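Local coordinates for protein AgaA (Rhizobium radiobacter, PDB 6HLX) that binds the opine agropinic acid in the periplasm as the substrate-binding protein of an ABC transporter that imports it, at residues 300-305 against 442-447; 243-248 against 259-264. All coordinates share one frame; numbering follows the deposited sequence.

Interaction 1 (300-305 against 442-447). With ZN (zinc ion), chain P.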
ATOM      1  N   ASN A 300      14.511   6.790 -19.586  1.00 29.07           N
ATOM      2  CA  ASN A 300      15.348   7.958 -19.367  1.00 29.20           C
ATOM      3  C   ASN A 300      14.708   9.217 -19.921  1.00 32.08           C
ATOM      4  O   ASN A 300      15.397  10.095 -20.455  1.00 32.54           O
ATOM      5  CB  ASN A 300      16.760   7.716 -19.892  1.00 32.61           C
ATOM      6  CG  ASN A 300      17.501   6.755 -19.006  1.00 47.56           C
ATOM      7  OD1 ASN A 300      17.991   7.115 -17.930  1.00 36.26           O
ATOM      8  ND2 ASN A 300      17.564   5.505 -19.422  1.00 41.14           N
ATOM      9  N   TYR A 301      13.374   9.334 -19.728  1.00 27.84           N
ATOM     10  CA  TYR A 301      12.640  10.521 -20.167  1.00 28.13           C
ATOM     11  C   TYR A 301      13.214  11.745 -19.470  1.00 31.25           C
ATOM     12  O   TYR A 301      13.502  12.761 -20.128  1.00 31.08           O
ATOM     13  CB  TYR A 301      11.143  10.359 -19.869  1.00 28.45           C
ATOM     14  CG  TYR A 301      10.310  11.534 -20.319  1.00 29.56           C
ATOM     15  CD1 TYR A 301      10.069  12.609 -19.469  1.00 30.96           C
ATOM     16  CD2 TYR A 301       9.730  11.559 -21.587  1.00 30.01           C
ATOM     17  CE1 TYR A 301       9.290  13.691 -19.874  1.00 30.52           C
ATOM     18  CE2 TYR A 301       8.916  12.616 -21.988  1.00 30.86           C
ATOM     19  CZ  TYR A 301       8.709  13.686 -21.133  1.00 34.88           C
ATOM     20  OH  TYR A 301       7.922  14.737 -21.528  1.00 33.28           O
ATOM     21  N   PHE A 302      13.415  11.640 -18.139  1.00 26.52           N
ATOM     22  CA  PHE A 302      14.016  12.730 -17.377  1.00 25.69           C
ATOM     23  C   PHE A 302      15.507  12.461 -17.205  1.00 32.18           C
ATOM     24  O   PHE A 302      15.989  11.363 -17.491  1.00 31.52           O
ATOM     25  CB  PHE A 302      13.337  12.867 -15.993  1.00 25.49           C
ATOM     26  CG  PHE A 302      11.889  13.275 -16.060  1.00 25.46           C
ATOM     27  CD1 PHE A 302      11.529  14.565 -16.449  1.00 28.11           C
ATOM     28  CD2 PHE A 302      10.880  12.373 -15.736  1.00 25.62           C
ATOM     29  CE1 PHE A 302      10.186  14.934 -16.548  1.00 29.11           C
ATOM     30  CE2 PHE A 302       9.539  12.748 -15.812  1.00 28.77           C
ATOM     31  CZ  PHE A 302       9.200  14.023 -16.231  1.00 27.66           C
ATOM     32  N   SER A 303      16.226  13.478 -16.737  1.00 31.08           N
ATOM     33  CA  SER A 303      17.631  13.429 -16.375  1.00 31.33           C
ATOM     34  C   SER A 303      17.812  14.499 -15.325  1.00 35.76           C
ATOM     35  O   SER A 303      16.879  15.272 -15.093  1.00 35.07           O
ATOM     36  CB  SER A 303      18.511  13.714 -17.589  1.00 35.53           C
ATOM     37  OG  SER A 303      18.222  14.990 -18.134  1.00 39.20           O
ATOM     38  N   HIS A 304      18.981  14.559 -14.677  1.00 33.97           N
ATOM     39  CA  HIS A 304      19.220  15.635 -13.728  1.00 34.37           C
ATOM     40  C   HIS A 304      19.771  16.819 -14.513  1.00 37.79           C
ATOM     41  O   HIS A 304      20.858  16.729 -15.093  1.00 38.67           O
ATOM     42  CB  HIS A 304      20.167  15.240 -12.595  1.00 35.37           C
ATOM     43  CG  HIS A 304      20.385  16.351 -11.622  1.00 39.31           C
ATOM     44  ND1 HIS A 304      19.324  17.038 -11.053  1.00 40.82           N
ATOM     45  CD2 HIS A 304      21.541  16.878 -11.159  1.00 42.11           C
ATOM     46  CE1 HIS A 304      19.868  17.948 -10.262  1.00 40.60           C
ATOM     47  NE2 HIS A 304      21.196  17.887 -10.290  1.00 41.68           N
ATOM     48  N   HIS A 305      19.004  17.920 -14.555  1.00 32.29           N
ATOM     49  CA  HIS A 305      19.386  19.100 -15.314  1.00 32.09           C
ATOM     50  C   HIS A 305      18.775  20.366 -14.745  1.00 36.32           C
ATOM     51  O   HIS A 305      17.675  20.762 -15.129  1.00 36.19           O
ATOM     52  CB  HIS A 305      19.014  18.900 -16.794  1.00 31.80           C
ATOM     53  CG  HIS A 305      19.965  19.579 -17.693  1.00 34.18           C
ATOM     54  ND1 HIS A 305      19.838  19.520 -19.053  1.00 35.40           N
ATOM     55  CD2 HIS A 305      21.018  20.378 -17.383  1.00 33.12           C
ATOM     56  CE1 HIS A 305      20.819  20.285 -19.513  1.00 32.20           C
ATOM     57  NE2 HIS A 305      21.594  20.726 -18.522  1.00 29.58           N
ATOM     58  N   GLU A 442       4.279  13.084 -20.140  1.00 23.67           N
ATOM     59  CA  GLU A 442       3.989  14.434 -20.611  1.00 22.66           C
ATOM     60  C   GLU A 442       3.382  15.320 -19.509  1.00 26.09           C
ATOM     61  O   GLU A 442       3.851  16.448 -19.287  1.00 26.46           O
ATOM     62  CB  GLU A 442       3.047  14.364 -21.821  1.00 24.07           C
ATOM     63  CG  GLU A 442       2.668  15.737 -22.341  1.00 32.88           C
ATOM     64  CD  GLU A 442       1.645  15.744 -23.462  1.00 57.26           C
ATOM     65  OE1 GLU A 442       1.241  16.854 -23.877  1.00 51.42           O
ATOM     66  OE2 GLU A 442       1.243  14.649 -23.920  1.00 46.78           O
ATOM     67  N   LEU A 443       2.360  14.804 -18.820  1.00 23.69           N
ATOM     68  CA  LEU A 443       1.659  15.565 -17.785  1.00 23.42           C
ATOM     69  C   LEU A 443       2.316  15.485 -16.419  1.00 24.95           C
ATOM     70  O   LEU A 443       2.157  16.401 -15.600  1.00 24.20           O
ATOM     71  CB  LEU A 443       0.178  15.156 -17.707  1.00 23.27           C
ATOM     72  CG  LEU A 443      -0.682  15.366 -18.972  1.00 26.99           C
ATOM     73  CD1 LEU A 443      -2.094  14.899 -18.712  1.00 26.78           C
ATOM     74  CD2 LEU A 443      -0.715  16.831 -19.417  1.00 28.27           C
ATOM     75  N   SER A 444       3.068  14.398 -16.171  1.00 21.82           N
ATOM     76  CA  SER A 444       3.754  14.138 -14.905  1.00 21.52           C
ATOM     77  C   SER A 444       2.923  14.489 -13.643  1.00 24.14           C
ATOM     78  O   SER A 444       3.427  15.219 -12.779  1.00 24.42           O
ATOM     79  CB  SER A 444       5.109  14.837 -14.882  1.00 24.60           C
ATOM     80  OG  SER A 444       6.024  14.128 -15.700  1.00 27.81           O
ATOM     81  N   PRO A 445       1.667  13.994 -13.501  1.00 22.16           N
ATOM     82  CA  PRO A 445       0.917  14.252 -12.251  1.00 21.73           C
ATOM     83  C   PRO A 445       1.638  13.642 -11.051  1.00 25.42           C
ATOM     84  O   PRO A 445       1.526  14.153  -9.946  1.00 25.55           O
ATOM     85  CB  PRO A 445      -0.423  13.559 -12.488  1.00 22.78           C
ATOM     86  CG  PRO A 445      -0.116  12.470 -13.486  1.00 26.31           C
ATOM     87  CD  PRO A 445       0.916  13.082 -14.398  1.00 23.26           C
ATOM     88  N   LEU A 446       2.385  12.538 -11.279  1.00 22.26           N
ATOM     89  CA  LEU A 446       3.211  11.873 -10.265  1.00 21.12           C
ATOM     90  C   LEU A 446       4.656  11.985 -10.740  1.00 22.78           C
ATOM     91  O   LEU A 446       4.922  11.866 -11.934  1.00 21.93           O
ATOM     92  CB  LEU A 446       2.864  10.379 -10.115  1.00 21.08           C
ATOM     93  CG  LEU A 446       1.574   9.942  -9.364  1.00 24.22           C
ATOM     94  CD1 LEU A 446       1.539  10.443  -7.905  1.00 23.89           C
ATOM     95  CD2 LEU A 446       0.313  10.294 -10.120  1.00 24.09           C
ATOM     96  N   VAL A 447       5.580  12.174  -9.798  1.00 20.44           N
ATOM     97  CA  VAL A 447       7.010  12.233 -10.114  1.00 20.11           C
ATOM     98  C   VAL A 447       7.675  11.129  -9.298  1.00 23.37           C
ATOM     99  O   VAL A 447       7.324  10.925  -8.119  1.00 22.44           O
ATOM    100  CB  VAL A 447       7.593  13.643  -9.852  1.00 23.19           C
ATOM    101  CG1 VAL A 447       9.108  13.593  -9.703  1.00 23.95           C
ATOM    102  CG2 VAL A 447       7.188  14.611 -10.974  1.00 22.68           C
TER
HETATM  103 ZN    ZN P 615      22.043  19.264  -9.056  1.00 45.18          ZN
HETATM  104  O   HOH W   1      20.759  19.848  -7.738  1.00 34.61           O
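Phe302 and Tyr301 reach from an irregular loop to the turn where helix 426-443 gives way to strand 446-451, and the backbones stay well apart, with the CA atoms of Tyr301 and Glu442 9.5 Å from each other. Two aromatic side chains bridge this gap. Phe302 points its ring at Ser444. CZ of Phe302 lies 3.2 Å from OG of Ser444, and the hydroxyl sits at the ring edge, close to the ring plane. CE2 of Phe302 is the next atom along that edge, 3.8 Å from the same OG. Ser444 has left the helix with positive phi (41°). Its OG stands beside its own backbone N (chi1 -75°) and is hydrogen-bonded to the carbonyl O of Leu441 in the last turn of the helix.

Tyr301 lies alongside. Its CG is anti to the backbone N (chi1 -179°), which carries the ring out toward the helix end. OH of Tyr301 comes within 4.0 Å of CA of Glu442, a loose touch. The polar partner of this hydroxyl is NE2 of Gln259, on helix 255-264. CD1 of Tyr301 also rests over the centre of the Phe302 ring, so the edge of one ring meets the face of the other. Tyr263 adds a further edge-to-face contact to Phe302.

Farther along the loop, away from this packing, NE2 of His304 binds a zinc ion at 2.0 Å, and a water is a second ligand of the metal.

The contact is light: a ring edge against a serine hydroxyl and a loose touch of the tyrosine OH at the helix end. The edge-on approach of the serine oxygen is consistent with a weak electrostatic attraction between ring C-H groups and the oxygen. Both hydroxyls have their hydrogen bonds outside the two segments.

Interaction 2 (243-248 against 259-264). With G9Z (agropinic acid), chain E.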
ATOM      1  N   LEU A 243       6.865  11.875  -5.505  1.00 18.97           N
ATOM      2  CA  LEU A 243       6.033  12.950  -4.974  1.00 19.14           C
ATOM      3  C   LEU A 243       4.626  12.868  -5.529  1.00 22.28           C
ATOM      4  O   LEU A 243       4.448  12.595  -6.720  1.00 21.89           O
ATOM      5  CB  LEU A 243       6.625  14.324  -5.384  1.00 19.74           C
ATOM      6  CG  LEU A 243       7.951  14.746  -4.729  1.00 22.87           C
ATOM      7  CD1 LEU A 243       8.570  15.909  -5.488  1.00 23.46           C
ATOM      8  CD2 LEU A 243       7.733  15.166  -3.245  1.00 23.34           C
ATOM      9  N   GLN A 244       3.657  13.199  -4.677  1.00 18.66           N
ATOM     10  CA  GLN A 244       2.245  13.397  -5.014  1.00 18.48           C
ATOM     11  C   GLN A 244       2.028  14.891  -4.849  1.00 21.53           C
ATOM     12  O   GLN A 244       2.523  15.481  -3.877  1.00 20.85           O
ATOM     13  CB  GLN A 244       1.320  12.633  -4.048  1.00 18.83           C
ATOM     14  CG  GLN A 244       1.345  11.142  -4.293  1.00 18.01           C
ATOM     15  CD  GLN A 244       0.875  10.375  -3.098  1.00 22.22           C
ATOM     16  OE1 GLN A 244       1.694   9.785  -2.393  1.00 22.28           O
ATOM     17  NE2 GLN A 244      -0.436  10.390  -2.818  1.00 19.86           N
ATOM     18  N   PHE A 245       1.309  15.499  -5.788  1.00 17.82           N
ATOM     19  CA  PHE A 245       1.053  16.946  -5.791  1.00 18.17           C
ATOM     20  C   PHE A 245      -0.428  17.255  -5.625  1.00 22.35           C
ATOM     21  O   PHE A 245      -1.262  16.662  -6.331  1.00 21.84           O
ATOM     22  CB  PHE A 245       1.502  17.551  -7.146  1.00 20.62           C
ATOM     23  CG  PHE A 245       2.962  17.346  -7.490  1.00 21.61           C
ATOM     24  CD1 PHE A 245       3.377  16.222  -8.187  1.00 22.47           C
ATOM     25  CD2 PHE A 245       3.918  18.280  -7.119  1.00 22.68           C
ATOM     26  CE1 PHE A 245       4.727  16.042  -8.519  1.00 22.53           C
ATOM     27  CE2 PHE A 245       5.265  18.090  -7.438  1.00 24.65           C
ATOM     28  CZ  PHE A 245       5.664  16.952  -8.102  1.00 22.56           C
ATOM     29  N   ASN A 246      -0.759  18.245  -4.784  1.00 20.44           N
ATOM     30  CA  ASN A 246      -2.142  18.694  -4.714  1.00 20.96           C
ATOM     31  C   ASN A 246      -2.290  19.692  -5.867  1.00 22.88           C
ATOM     32  O   ASN A 246      -1.727  20.805  -5.817  1.00 22.06           O
ATOM     33  CB  ASN A 246      -2.444  19.369  -3.384  1.00 21.66           C
ATOM     34  CG  ASN A 246      -3.883  19.750  -3.233  1.00 28.08           C
ATOM     35  OD1 ASN A 246      -4.582  20.012  -4.216  1.00 25.89           O
ATOM     36  ND2 ASN A 246      -4.365  19.775  -1.991  1.00 25.26           N
ATOM     37  N   THR A 247      -3.052  19.300  -6.900  1.00 21.29           N
ATOM     38  CA  THR A 247      -3.199  20.131  -8.100  1.00 22.49           C
ATOM     39  C   THR A 247      -4.063  21.394  -7.888  1.00 26.82           C
ATOM     40  O   THR A 247      -4.148  22.229  -8.813  1.00 27.02           O
ATOM     41  CB  THR A 247      -3.657  19.314  -9.305  1.00 27.13           C
ATOM     42  OG1 THR A 247      -5.008  18.921  -9.116  1.00 27.79           O
ATOM     43  CG2 THR A 247      -2.739  18.123  -9.613  1.00 23.43           C
ATOM     44  N   LYS A 248      -4.635  21.586  -6.679  1.00 24.73           N
ATOM     45  CA  LYS A 248      -5.337  22.845  -6.333  1.00 26.58           C
ATOM     46  C   LYS A 248      -4.324  23.917  -5.904  1.00 31.08           C
ATOM     47  O   LYS A 248      -4.660  25.108  -5.872  1.00 31.48           O
ATOM     48  CB  LYS A 248      -6.444  22.645  -5.287  1.00 29.32           C
ATOM     49  CG  LYS A 248      -7.697  22.047  -5.902  1.00 40.25           C
ATOM     50  CD  LYS A 248      -8.884  22.040  -4.955  1.00 46.26           C
ATOM     51  CE  LYS A 248     -10.164  21.766  -5.715  1.00 56.09           C
ATOM     52  NZ  LYS A 248     -11.332  21.630  -4.806  1.00 67.30           N
ATOM     53  N   GLN A 259       7.269  18.718 -14.065  1.00 23.91           N
ATOM     54  CA  GLN A 259       8.448  18.276 -14.826  1.00 23.86           C
ATOM     55  C   GLN A 259       9.702  18.996 -14.345  1.00 28.35           C
ATOM     56  O   GLN A 259      10.740  18.345 -14.222  1.00 27.12           O
ATOM     57  CB  GLN A 259       8.277  18.484 -16.346  1.00 25.31           C
ATOM     58  CG  GLN A 259       7.257  17.542 -16.992  1.00 28.56           C
ATOM     59  CD  GLN A 259       7.642  17.141 -18.409  1.00 41.25           C
ATOM     60  OE1 GLN A 259       8.684  17.514 -18.931  1.00 37.21           O
ATOM     61  NE2 GLN A 259       6.832  16.333 -19.052  1.00 29.51           N
ATOM     62  N   ALA A 260       9.628  20.333 -14.051  1.00 26.73           N
ATOM     63  CA  ALA A 260      10.800  21.069 -13.529  1.00 27.03           C
ATOM     64  C   ALA A 260      11.349  20.372 -12.275  1.00 29.88           C
ATOM     65  O   ALA A 260      12.552  20.173 -12.170  1.00 29.02           O
ATOM     66  CB  ALA A 260      10.446  22.518 -13.205  1.00 28.04           C
ATOM     67  N   ILE A 261      10.459  19.958 -11.361  1.00 25.15           N
ATOM     68  CA  ILE A 261      10.834  19.231 -10.140  1.00 24.72           C
ATOM     69  C   ILE A 261      11.505  17.883 -10.477  1.00 28.21           C
ATOM     70  O   ILE A 261      12.531  17.561  -9.881  1.00 28.41           O
ATOM     71  CB  ILE A 261       9.629  19.110  -9.203  1.00 26.42           C
ATOM     72  CG1 ILE A 261       9.300  20.516  -8.641  1.00 26.56           C
ATOM     73  CG2 ILE A 261       9.924  18.119  -8.071  1.00 26.89           C
ATOM     74  CD1 ILE A 261       7.978  20.623  -7.940  1.00 30.32           C
ATOM     75  N   ALA A 262      10.963  17.147 -11.472  1.00 25.27           N
ATOM     76  CA  ALA A 262      11.552  15.878 -11.938  1.00 25.01           C
ATOM     77  C   ALA A 262      12.982  16.105 -12.499  1.00 30.07           C
ATOM     78  O   ALA A 262      13.847  15.253 -12.310  1.00 30.20           O
ATOM     79  CB  ALA A 262      10.670  15.253 -13.001  1.00 25.70           C
ATOM     80  N   TYR A 263      13.236  17.262 -13.155  1.00 25.57           N
ATOM     81  CA  TYR A 263      14.573  17.571 -13.706  1.00 25.98           C
ATOM     82  C   TYR A 263      15.537  18.121 -12.645  1.00 31.74           C
ATOM     83  O   TYR A 263      16.763  18.038 -12.820  1.00 32.11           O
ATOM     84  CB  TYR A 263      14.460  18.602 -14.870  1.00 26.65           C
ATOM     85  CG  TYR A 263      14.037  18.000 -16.195  1.00 28.10           C
ATOM     86  CD1 TYR A 263      14.919  17.225 -16.948  1.00 29.55           C
ATOM     87  CD2 TYR A 263      12.770  18.240 -16.718  1.00 29.20           C
ATOM     88  CE1 TYR A 263      14.543  16.692 -18.181  1.00 30.29           C
ATOM     89  CE2 TYR A 263      12.383  17.713 -17.956  1.00 29.91           C
ATOM     90  CZ  TYR A 263      13.273  16.932 -18.677  1.00 35.74           C
ATOM     91  OH  TYR A 263      12.903  16.388 -19.880  1.00 37.23           O
ATOM     92  N   ALA A 264      15.000  18.763 -11.589  1.00 28.82           N
ATOM     93  CA  ALA A 264      15.816  19.434 -10.573  1.00 30.19           C
ATOM     94  C   ALA A 264      16.332  18.549  -9.456  1.00 34.02           C
ATOM     95  O   ALA A 264      17.306  18.916  -8.793  1.00 34.36           O
ATOM     96  CB  ALA A 264      15.044  20.597  -9.963  1.00 31.21           C
TER
HETATM   97  OAM G9Z E 604       2.814   3.021   5.987  1.00 19.83           O
HETATM   98  CAB G9Z E 604       3.847   3.616   5.650  1.00 20.73           C
HETATM   99  CAC G9Z E 604       4.787   4.100   6.583  1.00 21.35           C
HETATM  100  CB  G9Z E 604       5.927   4.756   5.744  1.00 20.86           C
HETATM  101  CA  G9Z E 604       5.423   4.741   4.311  1.00 19.50           C
HETATM  102  C   G9Z E 604       6.393   4.168   3.428  1.00 21.29           C
HETATM  103  O   G9Z E 604       6.431   2.914   3.298  1.00 20.70           O
HETATM  104  N   G9Z E 604       4.132   3.982   4.387  1.00 18.24           N
HETATM  105  CAG G9Z E 604       3.312   3.578   3.180  1.00 18.29           C
HETATM  106  CAH G9Z E 604       2.469   4.756   2.691  1.00 20.27           C
HETATM  107  OAP G9Z E 604       3.382   5.766   2.260  1.00 20.84           O
HETATM  108  CAI G9Z E 604       1.535   4.376   1.537  1.00 20.24           C
HETATM  109  OAQ G9Z E 604       0.922   3.095   1.829  1.00 19.16           O
HETATM  110  CAJ G9Z E 604       0.376   5.415   1.366  1.00 19.85           C
HETATM  111  OAR G9Z E 604      -0.475   5.010   0.278  1.00 20.34           O
HETATM  112  CAK G9Z E 604       0.796   6.895   1.199  1.00 19.14           C
HETATM  113  OAT G9Z E 604      -0.361   7.742   1.341  1.00 20.09           O
HETATM  114  CAL G9Z E 604       1.534   7.157  -0.123  1.00 19.08           C
HETATM  115  OAS G9Z E 604       2.015   8.519  -0.157  1.00 20.39           O
HETATM  116  OXT G9Z E 604       7.193   4.950   2.845  1.00 20.87           O
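With CG1 beside the backbone N (chi1 -69°) and chi2 extended at 168°, Ile261 carries CD1 out to Phe245, while CG2, anti to the backbone N, meets Leu243. Its two branches thus go to two different residues of strand 240-245. CE2 of Phe245 is 3.7 Å from CD1 of Ile261. The methyl meets the ring at its edge, near the ring plane, and the two side chains come from opposite directions. CD1 of Leu243 is 3.7 Å from CG2 of Ile261, and here the side chains cross at about a right angle. Phe252 also touches Ile261 and packs edge-to-face with Phe245. Val447, on the neighbouring strand, packs against both Phe245 and Ala262.

Between Leu243 and Phe245, Gln244 serves the ligand pocket. Its OE1 accepts a hydrogen bond of 2.6 Å from OAS of agropinic acid. Its NE2 is hydrogen-bonded to the carbonyl oxygens of Thr402 and Asn404, which probably hold the amide's rotation, with OE1 turned to the ligand. Past the strand, OD1 of Asn246 accepts from N of Lys248 at 2.9 Å and closes an Asx turn.

The strand thus joins two kinds of chemistry. Leu243 and Phe245 bury apolar surface against helix 255-264, while the amide of Gln244 recognises a hydroxyl of the bound opine.

How the interactions relate
The centres of interaction 1 and interaction 2 are about 9 Å apart, on the same side of the chain's centre. Along the chain they come in series, with 243-248 and 259-264 before 300-305 and 442-447. Strands 240-245 and 446-451 are antiparallel neighbours in one mixed six-stranded sheet, and N of Leu243 is hydrogen-bonded to O of Val447 at 2.8 Å. Helix 255-264 is the second bridge. Its Tyr263 is joined to His305 by a backbone hydrogen bond, 2.8 Å from O of Tyr263 to N of His305. The two contacts thus tie the zinc-bearing loop, this helix and the sheet that carries Gln244 of the agropinic acid pocket into one continuous packed region.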